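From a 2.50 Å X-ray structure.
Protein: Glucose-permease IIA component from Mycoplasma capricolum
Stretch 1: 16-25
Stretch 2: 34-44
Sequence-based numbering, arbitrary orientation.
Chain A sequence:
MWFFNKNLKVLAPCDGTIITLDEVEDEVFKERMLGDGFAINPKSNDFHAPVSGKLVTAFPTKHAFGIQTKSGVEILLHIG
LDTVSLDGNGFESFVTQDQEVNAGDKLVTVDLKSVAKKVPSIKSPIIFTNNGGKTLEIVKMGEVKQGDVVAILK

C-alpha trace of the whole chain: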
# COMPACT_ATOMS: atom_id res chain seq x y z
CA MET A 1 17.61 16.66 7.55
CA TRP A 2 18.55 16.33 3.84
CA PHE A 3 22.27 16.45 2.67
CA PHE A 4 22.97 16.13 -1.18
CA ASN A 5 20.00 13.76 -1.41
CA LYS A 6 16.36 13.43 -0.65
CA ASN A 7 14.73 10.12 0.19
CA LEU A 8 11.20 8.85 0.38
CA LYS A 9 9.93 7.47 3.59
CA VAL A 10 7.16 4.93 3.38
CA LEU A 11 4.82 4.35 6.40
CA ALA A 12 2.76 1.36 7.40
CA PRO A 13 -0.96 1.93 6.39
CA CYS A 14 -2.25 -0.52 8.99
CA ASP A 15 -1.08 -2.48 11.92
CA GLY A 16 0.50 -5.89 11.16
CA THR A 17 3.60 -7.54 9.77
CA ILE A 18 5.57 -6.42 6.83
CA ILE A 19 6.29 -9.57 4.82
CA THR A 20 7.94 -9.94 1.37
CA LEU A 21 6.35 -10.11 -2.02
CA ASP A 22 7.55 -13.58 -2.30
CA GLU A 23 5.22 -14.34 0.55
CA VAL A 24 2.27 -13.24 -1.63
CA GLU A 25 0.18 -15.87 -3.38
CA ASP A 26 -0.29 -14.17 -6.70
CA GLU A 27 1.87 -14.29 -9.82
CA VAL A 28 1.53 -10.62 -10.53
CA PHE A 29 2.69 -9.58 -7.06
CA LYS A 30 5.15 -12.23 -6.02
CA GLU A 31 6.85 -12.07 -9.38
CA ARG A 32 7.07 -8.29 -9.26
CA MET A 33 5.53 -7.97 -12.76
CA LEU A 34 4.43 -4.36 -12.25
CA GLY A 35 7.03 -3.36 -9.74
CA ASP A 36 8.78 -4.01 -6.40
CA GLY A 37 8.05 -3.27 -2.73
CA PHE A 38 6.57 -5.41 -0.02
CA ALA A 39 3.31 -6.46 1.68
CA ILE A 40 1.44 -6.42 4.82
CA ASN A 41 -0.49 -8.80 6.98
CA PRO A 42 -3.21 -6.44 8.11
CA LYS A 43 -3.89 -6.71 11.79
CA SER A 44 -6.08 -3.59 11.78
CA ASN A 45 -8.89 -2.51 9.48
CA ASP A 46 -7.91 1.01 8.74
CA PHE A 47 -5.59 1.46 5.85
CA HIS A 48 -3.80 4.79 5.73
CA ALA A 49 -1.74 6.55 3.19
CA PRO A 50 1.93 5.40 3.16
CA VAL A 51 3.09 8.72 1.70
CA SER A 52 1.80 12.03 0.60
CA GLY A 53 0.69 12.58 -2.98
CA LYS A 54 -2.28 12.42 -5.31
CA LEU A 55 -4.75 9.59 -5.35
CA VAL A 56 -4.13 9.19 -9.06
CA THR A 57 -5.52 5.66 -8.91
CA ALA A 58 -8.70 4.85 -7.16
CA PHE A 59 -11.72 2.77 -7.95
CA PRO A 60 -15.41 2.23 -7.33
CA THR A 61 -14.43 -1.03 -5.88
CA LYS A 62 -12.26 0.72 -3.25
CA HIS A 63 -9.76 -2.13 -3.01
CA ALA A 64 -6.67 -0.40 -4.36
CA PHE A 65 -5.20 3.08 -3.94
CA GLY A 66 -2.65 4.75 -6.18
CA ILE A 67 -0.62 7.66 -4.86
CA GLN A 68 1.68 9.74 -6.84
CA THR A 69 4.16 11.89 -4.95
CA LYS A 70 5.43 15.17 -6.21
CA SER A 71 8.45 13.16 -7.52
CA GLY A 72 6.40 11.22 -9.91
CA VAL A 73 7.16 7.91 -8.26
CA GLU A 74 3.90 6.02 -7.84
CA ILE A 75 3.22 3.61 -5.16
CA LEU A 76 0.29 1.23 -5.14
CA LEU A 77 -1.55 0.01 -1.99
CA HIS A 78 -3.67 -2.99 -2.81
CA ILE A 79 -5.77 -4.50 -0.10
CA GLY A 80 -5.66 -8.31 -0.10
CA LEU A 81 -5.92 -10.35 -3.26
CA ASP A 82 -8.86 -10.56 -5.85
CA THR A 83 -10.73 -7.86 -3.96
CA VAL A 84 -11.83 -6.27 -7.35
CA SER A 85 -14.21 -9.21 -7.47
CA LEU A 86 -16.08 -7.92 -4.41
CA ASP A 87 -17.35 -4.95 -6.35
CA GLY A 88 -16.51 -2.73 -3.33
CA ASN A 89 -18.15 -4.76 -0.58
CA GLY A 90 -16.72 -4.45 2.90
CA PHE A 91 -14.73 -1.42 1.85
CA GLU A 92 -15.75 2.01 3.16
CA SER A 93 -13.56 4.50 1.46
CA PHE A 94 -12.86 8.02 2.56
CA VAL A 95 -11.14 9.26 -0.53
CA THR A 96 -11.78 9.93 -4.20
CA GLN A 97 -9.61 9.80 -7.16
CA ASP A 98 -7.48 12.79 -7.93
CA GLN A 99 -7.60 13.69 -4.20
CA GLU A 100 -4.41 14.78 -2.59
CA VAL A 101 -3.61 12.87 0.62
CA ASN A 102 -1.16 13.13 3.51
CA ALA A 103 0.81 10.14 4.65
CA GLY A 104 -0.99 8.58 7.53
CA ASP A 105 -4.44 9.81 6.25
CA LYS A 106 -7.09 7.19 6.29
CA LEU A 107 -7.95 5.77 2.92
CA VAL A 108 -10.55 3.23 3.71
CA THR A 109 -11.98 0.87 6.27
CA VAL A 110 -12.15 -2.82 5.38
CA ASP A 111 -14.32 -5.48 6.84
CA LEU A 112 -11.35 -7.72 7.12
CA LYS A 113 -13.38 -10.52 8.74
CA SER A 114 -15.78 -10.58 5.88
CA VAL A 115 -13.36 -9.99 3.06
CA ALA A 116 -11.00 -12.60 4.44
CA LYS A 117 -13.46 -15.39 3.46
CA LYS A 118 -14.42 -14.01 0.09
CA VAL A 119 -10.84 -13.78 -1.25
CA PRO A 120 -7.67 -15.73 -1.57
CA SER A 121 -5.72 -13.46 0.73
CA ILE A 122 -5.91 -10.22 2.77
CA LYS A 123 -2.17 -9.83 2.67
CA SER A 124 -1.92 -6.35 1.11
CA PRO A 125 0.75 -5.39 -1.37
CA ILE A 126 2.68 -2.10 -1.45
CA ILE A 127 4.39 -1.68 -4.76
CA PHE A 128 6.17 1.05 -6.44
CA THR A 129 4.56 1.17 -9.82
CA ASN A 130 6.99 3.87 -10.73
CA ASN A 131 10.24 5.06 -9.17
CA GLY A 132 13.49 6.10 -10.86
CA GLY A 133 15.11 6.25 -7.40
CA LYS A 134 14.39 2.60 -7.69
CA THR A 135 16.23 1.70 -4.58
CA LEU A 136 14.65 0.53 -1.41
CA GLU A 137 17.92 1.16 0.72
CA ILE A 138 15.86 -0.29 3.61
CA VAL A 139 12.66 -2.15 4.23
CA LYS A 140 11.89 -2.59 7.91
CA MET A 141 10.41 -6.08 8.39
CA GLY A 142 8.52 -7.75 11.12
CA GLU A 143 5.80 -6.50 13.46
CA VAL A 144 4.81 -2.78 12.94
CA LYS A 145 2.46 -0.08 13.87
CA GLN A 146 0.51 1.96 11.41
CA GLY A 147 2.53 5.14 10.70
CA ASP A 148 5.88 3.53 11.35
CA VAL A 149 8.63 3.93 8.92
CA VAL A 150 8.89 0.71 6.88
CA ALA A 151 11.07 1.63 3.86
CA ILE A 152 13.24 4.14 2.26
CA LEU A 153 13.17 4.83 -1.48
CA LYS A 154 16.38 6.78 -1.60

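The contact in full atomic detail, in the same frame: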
# COMPACT_ATOMS: atom_id res chain seq x y z
N GLY A 16 0.23 -4.54 11.68
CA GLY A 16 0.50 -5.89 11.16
C GLY A 16 1.98 -6.17 10.92
O GLY A 16 2.85 -5.49 11.45
N THR A 17 2.24 -7.17 10.08
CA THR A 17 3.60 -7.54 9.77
C THR A 17 3.96 -7.24 8.35
O THR A 17 3.30 -7.69 7.42
CB THR A 17 3.72 -9.06 9.91
OG1 THR A 17 2.97 -9.48 11.01
CG2 THR A 17 5.18 -9.52 9.99
N ILE A 18 5.08 -6.59 8.15
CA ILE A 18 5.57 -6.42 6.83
C ILE A 18 6.17 -7.78 6.47
O ILE A 18 6.84 -8.39 7.29
CB ILE A 18 6.57 -5.28 6.72
CG1 ILE A 18 5.88 -3.96 7.13
CG2 ILE A 18 7.13 -5.19 5.29
CD1 ILE A 18 4.65 -3.61 6.27
N ILE A 19 5.81 -8.30 5.31
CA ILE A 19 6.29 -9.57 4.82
C ILE A 19 6.80 -9.23 3.43
O ILE A 19 6.60 -8.09 3.01
CB ILE A 19 5.16 -10.63 4.77
CG1 ILE A 19 4.10 -10.25 3.71
CG2 ILE A 19 4.43 -10.70 6.10
CD1 ILE A 19 2.71 -10.70 4.12
N THR A 20 7.41 -10.18 2.71
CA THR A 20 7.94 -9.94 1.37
C THR A 20 6.93 -10.26 0.32
O THR A 20 5.89 -10.87 0.62
CB THR A 20 9.27 -10.69 1.09
OG1 THR A 20 9.11 -12.10 1.28
CG2 THR A 20 10.40 -10.18 1.98
N LEU A 21 7.24 -9.85 -0.92
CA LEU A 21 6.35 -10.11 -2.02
C LEU A 21 6.37 -11.59 -2.36
O LEU A 21 5.44 -12.19 -2.92
CB LEU A 21 6.73 -9.30 -3.27
CG LEU A 21 6.31 -7.82 -3.23
CD1 LEU A 21 6.68 -7.18 -4.56
CD2 LEU A 21 4.80 -7.64 -2.96
N ASP A 22 7.44 -12.19 -2.02
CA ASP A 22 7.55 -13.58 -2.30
C ASP A 22 6.60 -14.34 -1.40
O ASP A 22 6.23 -15.48 -1.66
CB ASP A 22 9.01 -14.06 -2.18
CG ASP A 22 10.01 -12.93 -2.34
OD1 ASP A 22 9.67 -11.86 -1.70
OD2 ASP A 22 10.98 -13.03 -3.04
N GLU A 23 6.15 -13.69 -0.33
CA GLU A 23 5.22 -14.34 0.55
C GLU A 23 3.77 -14.10 0.14
O GLU A 23 2.85 -14.40 0.90
CB GLU A 23 5.43 -13.95 1.99
CG GLU A 23 6.74 -14.53 2.57
CD GLU A 23 7.38 -13.62 3.61
OE1 GLU A 23 6.64 -13.49 4.69
OE2 GLU A 23 8.47 -13.06 3.45
N VAL A 24 3.58 -13.54 -1.06
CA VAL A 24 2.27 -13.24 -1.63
C VAL A 24 1.88 -14.25 -2.69
O VAL A 24 2.64 -14.54 -3.60
CB VAL A 24 2.27 -11.86 -2.23
CG1 VAL A 24 0.92 -11.57 -2.87
CG2 VAL A 24 2.65 -10.83 -1.17
N GLU A 25 0.69 -14.81 -2.53
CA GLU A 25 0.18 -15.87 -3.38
C GLU A 25 -0.53 -15.37 -4.63
O GLU A 25 -1.72 -15.56 -4.79
CB GLU A 25 -0.79 -16.76 -2.58
CG GLU A 25 -1.77 -15.89 -1.81
CD GLU A 25 -1.17 -15.41 -0.53
OE1 GLU A 25 -0.67 -16.40 0.18
OE2 GLU A 25 -1.03 -14.23 -0.24
N LEU A 34 4.69 -5.77 -12.11
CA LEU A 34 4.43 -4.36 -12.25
C LEU A 34 5.37 -3.48 -11.46
O LEU A 34 5.42 -2.26 -11.63
CB LEU A 34 2.96 -4.04 -11.93
CG LEU A 34 2.05 -4.29 -13.12
CD1 LEU A 34 0.61 -3.91 -12.76
CD2 LEU A 34 2.53 -3.47 -14.32
N GLY A 35 6.13 -4.11 -10.57
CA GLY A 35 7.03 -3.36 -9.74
C GLY A 35 7.43 -4.16 -8.53
O GLY A 35 7.06 -5.33 -8.42
N ASP A 36 8.20 -3.48 -7.65
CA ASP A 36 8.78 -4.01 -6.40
C ASP A 36 8.14 -3.38 -5.21
O ASP A 36 7.25 -2.56 -5.37
CB ASP A 36 10.30 -3.76 -6.34
CG ASP A 36 11.07 -4.85 -5.63
OD1 ASP A 36 10.43 -5.34 -4.57
OD2 ASP A 36 12.15 -5.27 -6.02
N GLY A 37 8.57 -3.79 -4.02
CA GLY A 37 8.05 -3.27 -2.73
C GLY A 37 7.87 -4.40 -1.75
O GLY A 37 8.62 -5.34 -1.73
N PHE A 38 6.82 -4.36 -0.99
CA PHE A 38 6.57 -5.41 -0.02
C PHE A 38 5.06 -5.61 0.27
O PHE A 38 4.21 -5.23 -0.52
CB PHE A 38 7.30 -5.13 1.24
CG PHE A 38 7.00 -3.72 1.64
CD1 PHE A 38 7.69 -2.66 1.06
CD2 PHE A 38 5.98 -3.43 2.53
CE1 PHE A 38 7.41 -1.34 1.38
CE2 PHE A 38 5.68 -2.11 2.87
CZ PHE A 38 6.39 -1.06 2.29
N ALA A 39 4.70 -6.23 1.37
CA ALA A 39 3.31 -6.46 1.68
C ALA A 39 3.03 -6.38 3.18
O ALA A 39 3.88 -6.13 4.02
CB ALA A 39 2.81 -7.79 1.09
N ILE A 40 1.81 -6.54 3.50
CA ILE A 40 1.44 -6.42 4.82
C ILE A 40 0.31 -7.34 5.15
O ILE A 40 -0.61 -7.54 4.35
CB ILE A 40 1.22 -4.93 5.26
CG1 ILE A 40 1.33 -4.77 6.80
CG2 ILE A 40 -0.10 -4.31 4.76
CD1 ILE A 40 1.35 -3.31 7.28
N ASN A 41 0.49 -7.98 6.32
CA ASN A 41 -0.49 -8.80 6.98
C ASN A 41 -1.26 -7.87 7.91
O ASN A 41 -0.80 -7.57 9.05
CB ASN A 41 0.14 -9.93 7.76
CG ASN A 41 -0.52 -11.18 7.33
OD1 ASN A 41 -1.75 -11.20 7.21
ND2 ASN A 41 0.30 -12.10 6.84
N PRO A 42 -2.39 -7.36 7.38
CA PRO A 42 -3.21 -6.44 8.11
C PRO A 42 -3.74 -7.04 9.41
O PRO A 42 -4.43 -8.06 9.42
CB PRO A 42 -4.39 -6.05 7.21
CG PRO A 42 -4.36 -6.99 6.02
CD PRO A 42 -3.07 -7.80 6.14
N LYS A 43 -3.40 -6.38 10.49
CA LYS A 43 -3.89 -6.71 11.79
C LYS A 43 -5.08 -5.86 12.05
O LYS A 43 -6.02 -6.32 12.69
CB LYS A 43 -2.89 -6.45 12.88
CG LYS A 43 -1.75 -7.42 12.91
CD LYS A 43 -0.88 -7.16 14.13
CE LYS A 43 0.48 -7.85 14.08
NZ LYS A 43 0.38 -9.27 14.44
N SER A 44 -4.99 -4.58 11.61
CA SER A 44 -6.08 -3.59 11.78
C SER A 44 -6.97 -3.44 10.53
O SER A 44 -6.74 -4.06 9.53
CB SER A 44 -5.63 -2.24 12.32
OG SER A 44 -4.86 -1.54 11.36
O HOH W 1 9.57 -8.14 -1.06

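Two antiparallel strands illustrate how backbone pairing sets the register and side chains then fill both faces. Four hydrogen bonds form two reciprocal pairs: Asn41 N to Thr17 O (3.0 Å) and Thr17 N to Asn41 O (3.2 Å), then Ala39 N to Ile19 O (3.1 Å) and Ile19 N to Ala39 O (3.2 Å). Between these closed rings lies the non-hydrogen-bonded pair Ile18 and Ile40, whose CA atoms approach to 4.6 Å. Beyond the last pair the direct ladder gives way to a water, which accepts from Leu21 N (2.9 Å) and donates to Gly37 O (3.0 Å).

Alternation sends Ile18 and Ile40 to one face, where their CD1 atoms meet at 3.5 Å; Ile18 CG2 also lies 3.5 Å from Phe38 CD2. The face bearing Thr17, Asn41, Ile19 and Ala39 is graded. Its apolar end is buried, and the small Ala39 CB accepts both Ile19 CG1 and Val24 CG2, each at 3.8 Å, whereas Thr17 and Asn41 are partly exposed, as suits polar residues. Leu21 extends the packing, its CD2 3.5 Å from Phe38 O.

Gly16 is demanded twice over: its backbone angles favour glycine, and a CB would sit 1.8 Å from Asn41 O. Without one, Gly16 CA approaches Lys43 CG to 3.2 Å.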